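Local structure of putative chorismate mutase (Yersinia pestis biovar Microtus str. 91001, 2GBB) at residues E12-M17 with K70-R75; K18-Y23 with D94-N99; K39-A44 with A64-A69; R77-S82 with Q135-S140. The protein catalyses the Claisen rearrangement of chorismate to prephenate and may play some role in pathogenicity. All coordinates share one frame; numbering follows the deposited sequence.

Interaction 1 of 4, residues E12-M17 with K70-R75. With CIT (citric acid), chain J.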
loop_
_atom_site.group_PDB
_atom_site.type_symbol
_atom_site.label_atom_id
_atom_site.label_comp_id
_atom_site.label_asym_id
_atom_site.label_seq_id
_atom_site.Cartn_x
_atom_site.Cartn_y
_atom_site.Cartn_z
ATOM N N GLU A 12 -6.493 -19.257 -2.727
ATOM C CA GLU A 12 -7.876 -18.807 -2.979
ATOM C C GLU A 12 -8.365 -17.797 -1.945
ATOM O O GLU A 12 -9.066 -16.855 -2.303
ATOM C CB GLU A 12 -8.844 -20.006 -2.998
ATOM C CG GLU A 12 -8.581 -21.105 -4.071
ATOM C CD GLU A 12 -9.086 -22.498 -3.637
ATOM O OE1 GLU A 12 -8.498 -23.545 -4.042
ATOM O OE2 GLU A 12 -10.074 -22.548 -2.876
ATOM N N ARG A 13 -8.017 -17.987 -0.667
ATOM C CA ARG A 13 -8.338 -16.964 0.356
ATOM C C ARG A 13 -7.786 -15.572 -0.087
ATOM O O ARG A 13 -8.490 -14.569 -0.104
ATOM C CB ARG A 13 -7.784 -17.368 1.728
ATOM C CG ARG A 13 -8.409 -16.530 2.908
ATOM C CD ARG A 13 -8.039 -17.045 4.312
ATOM N NE ARG A 13 -8.721 -16.253 5.338
ATOM C CZ ARG A 13 -8.334 -15.043 5.754
ATOM N NH1 ARG A 13 -7.224 -14.487 5.273
ATOM N NH2 ARG A 13 -9.069 -14.385 6.663
ATOM N N LEU A 14 -6.528 -15.554 -0.494
ATOM C CA LEU A 14 -5.838 -14.310 -0.859
ATOM C C LEU A 14 -6.353 -13.702 -2.196
ATOM O O LEU A 14 -6.215 -12.520 -2.440
ATOM C CB LEU A 14 -4.304 -14.552 -0.879
ATOM C CG LEU A 14 -3.553 -14.752 0.451
ATOM C CD1 LEU A 14 -2.094 -15.204 0.209
ATOM C CD2 LEU A 14 -3.526 -13.462 1.273
ATOM N N SER A 15 -7.020 -14.497 -3.038
ATOM C CA SER A 15 -7.629 -13.957 -4.287
ATOM C C SER A 15 -8.797 -12.962 -4.038
ATOM O O SER A 15 -9.178 -12.266 -4.930
ATOM C CB SER A 15 -8.130 -15.089 -5.196
ATOM O OG SER A 15 -9.195 -15.763 -4.546
ATOM N N TYR A 16 -9.375 -12.943 -2.848
ATOM C CA TYR A 16 -10.438 -12.010 -2.470
ATOM C C TYR A 16 -9.963 -10.643 -1.992
ATOM O O TYR A 16 -10.760 -9.775 -1.732
ATOM C CB TYR A 16 -11.319 -12.633 -1.368
ATOM C CG TYR A 16 -12.156 -13.726 -1.956
ATOM C CD1 TYR A 16 -13.206 -13.410 -2.825
ATOM C CD2 TYR A 16 -11.867 -15.075 -1.721
ATOM C CE1 TYR A 16 -13.961 -14.411 -3.462
ATOM C CE2 TYR A 16 -12.648 -16.096 -2.337
ATOM C CZ TYR A 16 -13.674 -15.743 -3.209
ATOM O OH TYR A 16 -14.440 -16.723 -3.855
HETATM N N MSE A 17 -8.668 -10.456 -1.844
HETATM C CA MSE A 17 -8.181 -9.277 -1.136
HETATM C C MSE A 17 -8.164 -8.023 -2.002
HETATM O O MSE A 17 -8.207 -6.889 -1.494
HETATM C CB MSE A 17 -6.811 -9.571 -0.551
HETATM C CG MSE A 17 -6.868 -10.686 0.497
HETATM SE SE MSE A 17 -8.188 -10.315 1.882
HETATM C CE MSE A 17 -8.076 -12.015 2.687
ATOM N N LYS A 70 -3.042 -7.738 3.964
ATOM C CA LYS A 70 -2.767 -6.299 4.018
ATOM C C LYS A 70 -1.725 -5.867 2.987
ATOM O O LYS A 70 -1.893 -4.825 2.313
ATOM C CB LYS A 70 -2.385 -5.854 5.431
ATOM C CG LYS A 70 -3.530 -6.044 6.458
ATOM C CD LYS A 70 -3.184 -5.285 7.781
ATOM C CE LYS A 70 -1.936 -5.782 8.438
ATOM N NZ LYS A 70 -1.991 -5.376 9.838
ATOM N N ALA A 71 -0.664 -6.666 2.837
ATOM C CA ALA A 71 0.376 -6.329 1.865
ATOM C C ALA A 71 -0.272 -6.151 0.465
ATOM O O ALA A 71 -0.042 -5.173 -0.246
ATOM C CB ALA A 71 1.498 -7.405 1.874
ATOM N N ILE A 72 -1.129 -7.084 0.093
ATOM C CA ILE A 72 -1.818 -7.049 -1.190
ATOM C C ILE A 72 -2.672 -5.796 -1.339
ATOM O O ILE A 72 -2.636 -5.096 -2.389
ATOM C CB ILE A 72 -2.703 -8.289 -1.328
ATOM C CG1 ILE A 72 -1.827 -9.533 -1.580
ATOM C CG2 ILE A 72 -3.756 -8.048 -2.413
ATOM C CD1 ILE A 72 -2.610 -10.849 -1.620
ATOM N N GLN A 73 -3.457 -5.529 -0.284
ATOM C CA GLN A 73 -4.364 -4.399 -0.258
ATOM C C GLN A 73 -3.609 -3.087 -0.343
ATOM O O GLN A 73 -4.011 -2.205 -1.075
ATOM C CB GLN A 73 -5.207 -4.406 1.006
ATOM C CG GLN A 73 -6.170 -5.623 1.125
ATOM C CD GLN A 73 -6.803 -5.632 2.503
ATOM O OE1 GLN A 73 -7.495 -4.589 2.787
ATOM N NE2 GLN A 73 -6.560 -6.530 3.347
ATOM N N TYR A 74 -2.532 -2.964 0.424
ATOM C CA TYR A 74 -1.730 -1.738 0.387
ATOM C C TYR A 74 -1.213 -1.417 -1.033
ATOM O O TYR A 74 -1.272 -0.274 -1.494
ATOM C CB TYR A 74 -0.511 -1.919 1.289
ATOM C CG TYR A 74 -0.737 -1.562 2.751
ATOM C CD1 TYR A 74 -1.370 -0.372 3.109
ATOM C CD2 TYR A 74 -0.351 -2.471 3.778
ATOM C CE1 TYR A 74 -1.588 -0.039 4.458
ATOM C CE2 TYR A 74 -0.556 -2.166 5.111
ATOM C CZ TYR A 74 -1.170 -0.975 5.438
ATOM O OH TYR A 74 -1.340 -0.738 6.754
ATOM N N ARG A 75 -0.729 -2.472 -1.693
ATOM C CA ARG A 75 -0.202 -2.424 -3.027
ATOM C C ARG A 75 -1.265 -2.017 -4.026
ATOM O O ARG A 75 -0.987 -1.173 -4.876
ATOM C CB ARG A 75 0.463 -3.758 -3.358
ATOM C CG ARG A 75 1.837 -3.821 -2.729
ATOM C CD ARG A 75 2.605 -5.160 -2.928
ATOM N NE ARG A 75 3.756 -5.157 -2.016
ATOM C CZ ARG A 75 4.098 -6.153 -1.199
ATOM N NH1 ARG A 75 3.385 -7.288 -1.192
ATOM N NH2 ARG A 75 5.151 -6.014 -0.369
HETATM C C1 CIT J . -10.634 -8.133 5.709
HETATM O O1 CIT J . -11.714 -8.774 5.676
HETATM O O2 CIT J . -10.625 -6.918 6.016
HETATM C C2 CIT J . -9.325 -8.825 5.382
HETATM C C3 CIT J . -8.409 -8.913 6.601
HETATM O O7 CIT J . -9.093 -9.545 7.734
HETATM C C4 CIT J . -7.196 -9.755 6.211
HETATM C C5 CIT J . -7.511 -11.233 6.336
HETATM O O3 CIT J . -8.637 -11.607 6.799
HETATM O O4 CIT J . -6.646 -12.097 5.985
HETATM C C6 CIT J . -7.995 -7.515 7.092
HETATM O O5 CIT J . -8.217 -7.212 8.308
HETATM O O6 CIT J . -7.483 -6.662 6.309
#
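Beside the substrate pocket of this chorismate mutase, Leu-14 and Met-17 pack against Ile-72 and Gln-73 of helix 55-82. Leu-14 CD2 meets Ile-72 CD1 at 4.0 Å. Ile-72 CG2 turns to the other neighbour and touches Met-17 CB at 3.9 Å. Met-17 is a selenomethionine, and its chain bends at chi2 (-54°), which carries SE and CE toward the bound citrate. Gln-73 CG lies 3.6 Å from Met-17 O. No hydrogen bond joins the two segments directly; the citrate, probably from the crystallisation liquor, bridges them. Arg-13 reaches it with an extended chain. Its NH1 gives a nearly straight bond to citrate O4 (2.6 Å, 173°), near the guanidinium plane, and its NH2 binds O3 of the same carboxylate. Gln-73 NE2 binds citrate O6 at 3.1 Å, while Gln-73 OE1 accepts from Lys-24 NZ. Arg-97 NE also donates a hydrogen bond to the citrate. Arg-13, Lys-24, Gln-73 and Arg-97 are assigned to substrate binding, so this polar cluster around carboxylates is consistent with the chorismate mutase active site.

Interaction 2 of 4, residues K18-Y23 with D94-N99. With SO4 (sulfate ion), chain F.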
loop_
_atom_site.group_PDB
_atom_site.type_symbol
_atom_site.label_atom_id
_atom_site.label_comp_id
_atom_site.label_asym_id
_atom_site.label_seq_id
_atom_site.Cartn_x
_atom_site.Cartn_y
_atom_site.Cartn_z
ATOM N N LYS A 18 -8.146 -8.233 -3.317
ATOM C CA LYS A 18 -8.360 -7.122 -4.239
ATOM C C LYS A 18 -9.743 -6.530 -3.990
ATOM O O LYS A 18 -9.856 -5.316 -3.916
ATOM C CB LYS A 18 -8.154 -7.502 -5.715
ATOM C CG LYS A 18 -8.281 -6.269 -6.664
ATOM C CD LYS A 18 -8.424 -6.701 -8.108
ATOM C CE LYS A 18 -8.393 -5.511 -9.095
ATOM N NZ LYS A 18 -8.263 -6.105 -10.488
ATOM N N ASP A 19 -10.776 -7.360 -3.815
ATOM C CA ASP A 19 -12.106 -6.808 -3.498
ATOM C C ASP A 19 -12.144 -6.054 -2.184
ATOM O O ASP A 19 -12.862 -5.042 -2.096
ATOM C CB ASP A 19 -13.156 -7.894 -3.405
ATOM C CG ASP A 19 -13.539 -8.434 -4.785
ATOM O OD1 ASP A 19 -14.178 -7.712 -5.548
ATOM O OD2 ASP A 19 -13.146 -9.549 -5.107
ATOM N N VAL A 20 -11.426 -6.561 -1.171
ATOM C CA VAL A 20 -11.415 -5.897 0.147
ATOM C C VAL A 20 -10.729 -4.550 0.004
ATOM O O VAL A 20 -11.232 -3.555 0.476
ATOM C CB VAL A 20 -10.734 -6.770 1.249
ATOM C CG1 VAL A 20 -10.718 -6.032 2.617
ATOM C CG2 VAL A 20 -11.429 -8.174 1.396
ATOM N N ALA A 21 -9.600 -4.517 -0.728
ATOM C CA ALA A 21 -8.854 -3.292 -1.012
ATOM C C ALA A 21 -9.747 -2.295 -1.728
ATOM O O ALA A 21 -9.705 -1.090 -1.420
ATOM C CB ALA A 21 -7.618 -3.602 -1.900
ATOM N N GLY A 22 -10.516 -2.785 -2.709
ATOM C CA GLY A 22 -11.422 -1.906 -3.487
ATOM C C GLY A 22 -12.530 -1.330 -2.633
ATOM O O GLY A 22 -12.860 -0.148 -2.771
ATOM N N TYR A 23 -13.140 -2.158 -1.778
ATOM C CA TYR A 23 -14.140 -1.717 -0.766
ATOM C C TYR A 23 -13.562 -0.592 0.122
ATOM O O TYR A 23 -14.183 0.483 0.359
ATOM C CB TYR A 23 -14.565 -2.955 0.083
ATOM C CG TYR A 23 -15.101 -2.569 1.445
ATOM C CD1 TYR A 23 -16.403 -2.099 1.577
ATOM C CD2 TYR A 23 -14.274 -2.604 2.595
ATOM C CE1 TYR A 23 -16.903 -1.685 2.789
ATOM C CE2 TYR A 23 -14.760 -2.168 3.837
ATOM C CZ TYR A 23 -16.098 -1.742 3.915
ATOM O OH TYR A 23 -16.652 -1.287 5.084
ATOM N N ASP A 94 -19.915 -7.988 2.416
ATOM C CA ASP A 94 -20.403 -9.088 3.257
ATOM C C ASP A 94 -20.255 -10.407 2.514
ATOM O O ASP A 94 -19.920 -11.434 3.105
ATOM C CB ASP A 94 -21.865 -8.862 3.619
ATOM C CG ASP A 94 -22.322 -9.747 4.759
ATOM O OD1 ASP A 94 -22.106 -9.358 5.954
ATOM O OD2 ASP A 94 -22.955 -10.806 4.451
ATOM N N ASP A 95 -20.519 -10.386 1.217
ATOM C CA ASP A 95 -20.297 -11.572 0.393
ATOM C C ASP A 95 -18.789 -11.992 0.339
ATOM O O ASP A 95 -18.440 -13.182 0.339
ATOM C CB ASP A 95 -20.727 -11.285 -1.049
ATOM C CG ASP A 95 -22.220 -10.987 -1.194
ATOM O OD1 ASP A 95 -22.940 -10.958 -0.168
ATOM O OD2 ASP A 95 -22.636 -10.774 -2.360
ATOM N N VAL A 96 -17.913 -11.012 0.208
ATOM C CA VAL A 96 -16.468 -11.286 0.123
ATOM C C VAL A 96 -15.966 -11.925 1.431
ATOM O O VAL A 96 -15.227 -12.933 1.437
ATOM C CB VAL A 96 -15.717 -9.960 -0.202
ATOM C CG1 VAL A 96 -14.206 -10.137 -0.073
ATOM C CG2 VAL A 96 -16.076 -9.510 -1.598
ATOM N N ARG A 97 -16.364 -11.317 2.545
ATOM C CA ARG A 97 -15.926 -11.768 3.854
ATOM C C ARG A 97 -16.476 -13.140 4.241
ATOM O O ARG A 97 -15.815 -13.843 4.979
ATOM C CB ARG A 97 -16.283 -10.738 4.912
ATOM C CG ARG A 97 -15.295 -9.580 4.898
ATOM C CD ARG A 97 -15.480 -8.651 6.090
ATOM N NE ARG A 97 -14.333 -7.740 6.156
ATOM C CZ ARG A 97 -14.307 -6.600 6.841
ATOM N NH1 ARG A 97 -15.397 -6.176 7.525
ATOM N NH2 ARG A 97 -13.192 -5.859 6.791
ATOM N N ALA A 98 -17.667 -13.506 3.772
ATOM C CA ALA A 98 -18.211 -14.854 4.031
ATOM C C ALA A 98 -17.392 -15.888 3.264
ATOM O O ALA A 98 -17.039 -16.944 3.805
ATOM C CB ALA A 98 -19.710 -14.961 3.674
ATOM N N ASN A 99 -17.071 -15.585 2.019
ATOM C CA ASN A 99 -16.170 -16.404 1.227
ATOM C C ASN A 99 -14.791 -16.598 1.842
ATOM O O ASN A 99 -14.239 -17.700 1.844
ATOM C CB ASN A 99 -16.023 -15.810 -0.160
ATOM C CG ASN A 99 -17.067 -16.349 -1.143
ATOM O OD1 ASN A 99 -17.373 -17.542 -1.152
ATOM N ND2 ASN A 99 -17.589 -15.480 -1.976
HETATM S S SO4 F . -5.314 -7.836 -11.378
HETATM O O1 SO4 F . -5.317 -6.974 -10.212
HETATM O O2 SO4 F . -6.656 -8.371 -11.556
HETATM O O3 SO4 F . -4.923 -7.058 -12.553
HETATM O O4 SO4 F . -4.358 -8.924 -11.210
#
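Flat groups stay at the margin where Asp-19 and Val-20 meet Val-96. The Tyr-23 ring has Val-20 O at its edge, in the ring plane. The Asp-19 carboxylate is taken elsewhere, since its OD1 accepts from the backbone N of Lys-91. The touching is aliphatic. Val-20 CG2 meets Val-96 CG1 at 3.7 Å, the two side chains crossing at a slant. Val-96 points at helix 17-26 and spreads its two methyls over it. With Val-96 chi1 at 171°, CG1 faces Val-20 and CG2 lies 3.8 Å from Asp-19 CB. All three residues are buried. Lys-18 points elsewhere with its chain fully extended. Its NZ holds a sulfate, at 3.1 Å from O1 and 3.0 Å from O2. Tyr-76 OH binds the same ion, and Lys-18 also pairs with Glu-85 and makes a cation-pi contact with Trp-88. Arg-97, the residue after Val-96, sends its NE to the bound citrate. The contact is plain helix-to-helix packing of an alpha-helical bundle, here joining helix 17-26 to helix 93-117 beside the substrate pocket.

Interaction 3 of 4, residues K39-A44 with A64-A69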
loop_
_atom_site.group_PDB
_atom_site.type_symbol
_atom_site.label_atom_id
_atom_site.label_comp_id
_atom_site.label_asym_id
_atom_site.label_seq_id
_atom_site.Cartn_x
_atom_site.Cartn_y
_atom_site.Cartn_z
ATOM N N LYS A 39 -11.036 -10.224 15.448
ATOM C CA LYS A 39 -12.229 -11.017 15.158
ATOM C C LYS A 39 -11.851 -12.258 14.302
ATOM O O LYS A 39 -12.254 -13.373 14.589
ATOM C CB LYS A 39 -13.268 -10.097 14.469
ATOM C CG LYS A 39 -14.614 -10.709 14.237
ATOM C CD LYS A 39 -15.472 -9.857 13.260
ATOM C CE LYS A 39 -16.590 -10.806 12.720
ATOM N NZ LYS A 39 -17.841 -10.045 12.427
ATOM N N VAL A 40 -11.026 -12.047 13.290
ATOM C CA VAL A 40 -10.612 -13.100 12.378
ATOM C C VAL A 40 -9.766 -14.115 13.145
ATOM O O VAL A 40 -9.960 -15.323 13.016
ATOM C CB VAL A 40 -9.817 -12.461 11.196
ATOM C CG1 VAL A 40 -8.897 -13.486 10.484
ATOM C CG2 VAL A 40 -10.778 -11.774 10.206
ATOM N N ILE A 41 -8.859 -13.604 13.994
ATOM C CA ILE A 41 -8.014 -14.420 14.867
ATOM C C ILE A 41 -8.853 -15.199 15.878
ATOM O O ILE A 41 -8.679 -16.419 16.021
ATOM C CB ILE A 41 -6.911 -13.561 15.576
ATOM C CG1 ILE A 41 -5.957 -12.948 14.531
ATOM C CG2 ILE A 41 -6.150 -14.404 16.655
ATOM C CD1 ILE A 41 -4.936 -11.920 15.144
ATOM N N ASN A 42 -9.751 -14.519 16.585
ATOM C CA ASN A 42 -10.598 -15.205 17.580
ATOM C C ASN A 42 -11.473 -16.335 16.969
ATOM O O ASN A 42 -11.556 -17.427 17.549
ATOM C CB ASN A 42 -11.499 -14.207 18.367
ATOM C CG ASN A 42 -12.551 -14.912 19.264
ATOM O OD1 ASN A 42 -12.245 -15.345 20.374
ATOM N ND2 ASN A 42 -13.797 -14.995 18.785
ATOM N N SER A 43 -12.100 -16.093 15.823
ATOM C CA SER A 43 -12.871 -17.152 15.107
ATOM C C SER A 43 -12.008 -18.329 14.644
ATOM O O SER A 43 -12.396 -19.501 14.781
ATOM C CB SER A 43 -13.513 -16.579 13.867
ATOM O OG SER A 43 -14.473 -15.669 14.319
ATOM N N ALA A 44 -10.857 -18.016 14.058
ATOM C CA ALA A 44 -9.939 -19.070 13.647
ATOM C C ALA A 44 -9.553 -19.912 14.852
ATOM O O ALA A 44 -9.613 -21.134 14.785
ATOM C CB ALA A 44 -8.708 -18.515 12.925
ATOM N N ALA A 64 0.207 -14.293 9.866
ATOM C CA ALA A 64 0.904 -14.332 8.553
ATOM C C ALA A 64 -0.065 -14.139 7.381
ATOM O O ALA A 64 0.225 -13.409 6.385
ATOM C CB ALA A 64 1.717 -15.657 8.386
ATOM N N GLN A 65 -1.242 -14.760 7.488
ATOM C CA GLN A 65 -2.196 -14.629 6.403
ATOM C C GLN A 65 -2.741 -13.187 6.323
ATOM O O GLN A 65 -2.962 -12.669 5.226
ATOM C CB GLN A 65 -3.369 -15.607 6.578
ATOM C CG GLN A 65 -2.969 -17.025 6.222
ATOM C CD GLN A 65 -4.139 -17.937 6.242
ATOM O OE1 GLN A 65 -4.678 -18.285 5.193
ATOM N NE2 GLN A 65 -4.566 -18.329 7.445
ATOM N N ILE A 66 -3.007 -12.590 7.471
ATOM C CA ILE A 66 -3.515 -11.215 7.548
ATOM C C ILE A 66 -2.481 -10.222 7.035
ATOM O O ILE A 66 -2.842 -9.333 6.291
ATOM C CB ILE A 66 -3.966 -10.876 8.988
ATOM C CG1 ILE A 66 -5.357 -11.495 9.279
ATOM C CG2 ILE A 66 -3.873 -9.354 9.318
ATOM C CD1 ILE A 66 -5.562 -11.762 10.751
ATOM N N ASN A 67 -1.208 -10.357 7.425
ATOM C CA ASN A 67 -0.108 -9.599 6.798
ATOM C C ASN A 67 -0.027 -9.685 5.272
ATOM O O ASN A 67 0.122 -8.657 4.589
ATOM C CB ASN A 67 1.242 -9.956 7.453
ATOM C CG ASN A 67 1.330 -9.392 8.863
ATOM O OD1 ASN A 67 0.512 -8.552 9.220
ATOM N ND2 ASN A 67 2.266 -9.865 9.662
ATOM N N ALA A 68 -0.098 -10.889 4.731
ATOM C CA ALA A 68 -0.097 -11.041 3.295
ATOM C C ALA A 68 -1.274 -10.334 2.644
ATOM O O ALA A 68 -1.123 -9.702 1.624
ATOM C CB ALA A 68 -0.095 -12.542 2.873
ATOM N N ALA A 69 -2.457 -10.484 3.221
ATOM C CA ALA A 69 -3.634 -9.834 2.777
ATOM C C ALA A 69 -3.486 -8.294 2.832
ATOM O O ALA A 69 -3.774 -7.625 1.847
ATOM C CB ALA A 69 -4.791 -10.294 3.647
#
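Val-40 and Ile-41 of helix 34-50 meet a single side chain, Ile-66 of helix 55-82, in the all-helical chorismate mutase fold. Ile-66 does its touching with CD1 alone. Its CG1 branch sits beside the backbone N (chi1 -78°), and chi2 of 153° extends the chain outward, so that the terminal methyl is what arrives at helix 34-50. There it finds two neighbours. Val-40 comes from in front, tip to tip, with its CG1 3.8 Å from Ile-66 CD1. This methyl lies opposite the Val-40 backbone N across the CA–CB bond (chi1 158°). Ile-41 instead lies across the Ile-66 side chain at about a right angle and offers CG1, at 4.0 Å from Ile-66 CD1. The three residues make a small, partly buried apolar patch with no hydrogen bond between the two segments. Val-40 also packs on Arg-13, a residue assigned to substrate binding, and Ile-66 comes near the bound citrate. On helix 34-50 itself, Lys-39 O accepts twice, from opposite faces of its plane: Ser-43 N stands 3.0 Å from Lys-39 O, and Ser-43 OG 3.2 Å.

Interaction 4 of 4, residues R77-S82 with Q135-S140. With SO4 (sulfate ion), chain E.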
loop_
_atom_site.group_PDB
_atom_site.type_symbol
_atom_site.label_atom_id
_atom_site.label_comp_id
_atom_site.label_asym_id
_atom_site.label_seq_id
_atom_site.Cartn_x
_atom_site.Cartn_y
_atom_site.Cartn_z
ATOM N N ARG A 77 -3.941 -0.228 -3.177
ATOM C CA ARG A 77 -4.294 1.194 -2.898
ATOM C C ARG A 77 -3.280 2.112 -3.637
ATOM O O ARG A 77 -3.649 3.094 -4.274
ATOM C CB ARG A 77 -4.259 1.524 -1.397
ATOM C CG ARG A 77 -5.381 1.090 -0.540
ATOM C CD ARG A 77 -6.737 1.714 -0.913
ATOM N NE ARG A 77 -7.105 3.008 -0.331
ATOM C CZ ARG A 77 -7.491 3.209 0.919
ATOM N NH1 ARG A 77 -7.495 2.213 1.778
ATOM N NH2 ARG A 77 -7.821 4.417 1.332
ATOM N N ALA A 78 -2.006 1.759 -3.551
ATOM C CA ALA A 78 -0.931 2.541 -4.181
ATOM C C ALA A 78 -1.151 2.660 -5.701
ATOM O O ALA A 78 -1.213 3.777 -6.271
ATOM C CB ALA A 78 0.416 1.905 -3.848
ATOM N N ASP A 79 -1.384 1.519 -6.345
ATOM C CA ASP A 79 -1.535 1.440 -7.808
ATOM C C ASP A 79 -2.707 2.227 -8.360
ATOM O O ASP A 79 -2.579 2.901 -9.396
ATOM C CB ASP A 79 -1.681 -0.020 -8.252
ATOM C CG ASP A 79 -0.355 -0.767 -8.259
ATOM O OD1 ASP A 79 0.703 -0.175 -7.977
ATOM O OD2 ASP A 79 -0.366 -1.980 -8.532
ATOM N N TRP A 80 -3.839 2.176 -7.656
ATOM C CA TRP A 80 -5.027 2.808 -8.152
ATOM C C TRP A 80 -4.935 4.311 -8.105
ATOM O O TRP A 80 -5.655 4.958 -8.844
ATOM C CB TRP A 80 -6.240 2.364 -7.375
ATOM C CG TRP A 80 -6.616 0.943 -7.624
ATOM C CD1 TRP A 80 -6.511 0.232 -8.811
ATOM C CD2 TRP A 80 -7.230 0.066 -6.677
ATOM N NE1 TRP A 80 -7.028 -1.047 -8.633
ATOM C CE2 TRP A 80 -7.467 -1.172 -7.336
ATOM C CE3 TRP A 80 -7.616 0.210 -5.332
ATOM C CZ2 TRP A 80 -8.042 -2.265 -6.688
ATOM C CZ3 TRP A 80 -8.203 -0.888 -4.693
ATOM C CH2 TRP A 80 -8.408 -2.090 -5.378
ATOM N N LEU A 81 -4.065 4.869 -7.257
ATOM C CA LEU A 81 -3.853 6.325 -7.191
ATOM C C LEU A 81 -3.415 6.925 -8.531
ATOM O O LEU A 81 -3.858 8.044 -8.928
ATOM C CB LEU A 81 -2.892 6.718 -6.062
ATOM C CG LEU A 81 -3.383 6.493 -4.611
ATOM C CD1 LEU A 81 -2.218 6.636 -3.678
ATOM C CD2 LEU A 81 -4.525 7.413 -4.171
ATOM N N SER A 82 -2.564 6.195 -9.250
ATOM C CA SER A 82 -2.141 6.695 -10.560
ATOM C C SER A 82 -2.822 5.923 -11.675
ATOM O O SER A 82 -2.847 6.416 -12.809
ATOM C CB SER A 82 -0.618 6.610 -10.749
ATOM O OG SER A 82 -0.253 5.229 -10.890
ATOM N N GLN A 135 -0.300 -14.445 -6.435
ATOM C CA GLN A 135 -1.352 -13.468 -6.721
ATOM C C GLN A 135 -0.630 -12.174 -7.108
ATOM O O GLN A 135 0.497 -11.913 -6.667
ATOM C CB GLN A 135 -2.264 -13.159 -5.504
ATOM C CG GLN A 135 -3.171 -14.262 -4.899
ATOM C CD GLN A 135 -4.293 -14.732 -5.826
ATOM O OE1 GLN A 135 -4.916 -13.941 -6.568
ATOM N NE2 GLN A 135 -4.561 -16.040 -5.788
ATOM N N HIS A 136 -1.284 -11.371 -7.943
ATOM C CA HIS A 136 -0.831 -10.024 -8.185
ATOM C C HIS A 136 -0.649 -9.314 -6.820
ATOM O O HIS A 136 -1.447 -9.498 -5.890
ATOM C CB HIS A 136 -1.828 -9.291 -9.077
ATOM C CG HIS A 136 -1.352 -7.946 -9.533
ATOM N ND1 HIS A 136 -0.164 -7.764 -10.216
ATOM C CD2 HIS A 136 -1.904 -6.718 -9.400
ATOM C CE1 HIS A 136 -0.010 -6.478 -10.482
ATOM N NE2 HIS A 136 -1.050 -5.822 -9.997
ATOM N N ASN A 137 0.448 -8.567 -6.687
ATOM C CA ASN A 137 0.706 -7.785 -5.468
ATOM C C ASN A 137 1.090 -8.575 -4.228
ATOM O O ASN A 137 1.089 -8.058 -3.132
ATOM C CB ASN A 137 -0.484 -6.885 -5.200
ATOM C CG ASN A 137 -0.497 -5.690 -6.091
ATOM O OD1 ASN A 137 0.625 -5.433 -6.715
ATOM N ND2 ASN A 137 -1.497 -4.969 -6.197
ATOM N N LEU A 138 1.463 -9.832 -4.401
ATOM C CA LEU A 138 1.890 -10.659 -3.284
ATOM C C LEU A 138 3.332 -11.102 -3.511
ATOM O O LEU A 138 3.635 -11.696 -4.541
ATOM C CB LEU A 138 1.013 -11.900 -3.264
ATOM C CG LEU A 138 0.659 -12.665 -1.987
ATOM C CD1 LEU A 138 0.851 -14.125 -2.246
ATOM C CD2 LEU A 138 1.317 -12.195 -0.718
ATOM N N THR A 139 4.223 -10.886 -2.558
ATOM C CA THR A 139 5.613 -11.236 -2.824
ATOM C C THR A 139 5.982 -12.599 -2.219
ATOM O O THR A 139 5.238 -13.181 -1.428
ATOM C CB THR A 139 6.628 -10.179 -2.311
ATOM O OG1 THR A 139 6.629 -10.174 -0.888
ATOM C CG2 THR A 139 6.349 -8.738 -2.866
ATOM N N SER A 140 7.155 -13.088 -2.608
ATOM C CA SER A 140 7.721 -14.306 -2.054
ATOM C C SER A 140 8.031 -14.211 -0.562
ATOM O O SER A 140 7.751 -15.159 0.173
ATOM C CB SER A 140 8.978 -14.671 -2.835
ATOM O OG SER A 140 8.551 -15.142 -4.110
HETATM S S SO4 E . 8.729 -11.507 -5.623
HETATM O O1 SO4 E . 8.847 -11.433 -4.182
HETATM O O2 SO4 E . 7.629 -12.366 -6.063
HETATM O O3 SO4 E . 8.500 -10.144 -6.099
HETATM O O4 SO4 E . 10.000 -12.038 -6.103
#
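Asp-79 faces His-136 and Asn-137 across a loose polar contact without a hydrogen bond. Asp-79 OD2 is 4.0 Å from Asn-137 ND2 and equally 4.0 Å from Asn-137 OD1. The two side chains approach from opposite directions, with carboxylate and amide planes 55° apart. His-136 NE2 is 4.2 Å from Asp-79 OD2, which could favour a protonated imidazole only weakly. Asn-137 OD1 lies 3.7 Å above the His-136 ring plane, displaced toward the rim. The other carboxylate oxygen, Asp-79 OD1, forms a salt bridge with Arg-75 NH2 of the second subunit. Next comes the backbone that presents the loop side chains. Residues Gln-135 to Leu-138 form a type II beta turn, closed by Leu-138 N to Gln-135 O at 3.2 Å. Asn-137 takes its third position, with phi at 72°. Arg-75 of the same chain donates from NH1 to Asn-137 O and ties the turn to helix 55-82. Farther out, Thr-139 is the N-cap of helix 140-150. Its OG1 caps a backbone N of the first turn, and its own N donates to Asp-142 OD2. A sulfate, probably from the crystallisation liquor, sits at this helix start: Ser-140 N donates to sulfate O1 (2.8 Å, 163°).

How the interactions relate
Interactions 1 and 2 are buried, interaction 3 is partly buried and interaction 4 lies at the surface. Helix 55-82 serves interactions 3, 1 and 4, in that order along its length. Interaction 2 instead joins helix 17-26 to helix 93-117, but it touches interaction 1 through Gln-73 against Val-20 and Ala-21. The inner three contacts are mainly aliphatic where their segments meet, and polar groups of interactions 1 and 2 turn to the same citrate. Interaction 4 has only loosely spaced polar groups. Arg-75 of interaction 1 links it to interaction 4, its NH1 probably hydrogen-bonded to Asn-137 O; both touch the second subunit. Interactions 2 and 3 do not touch.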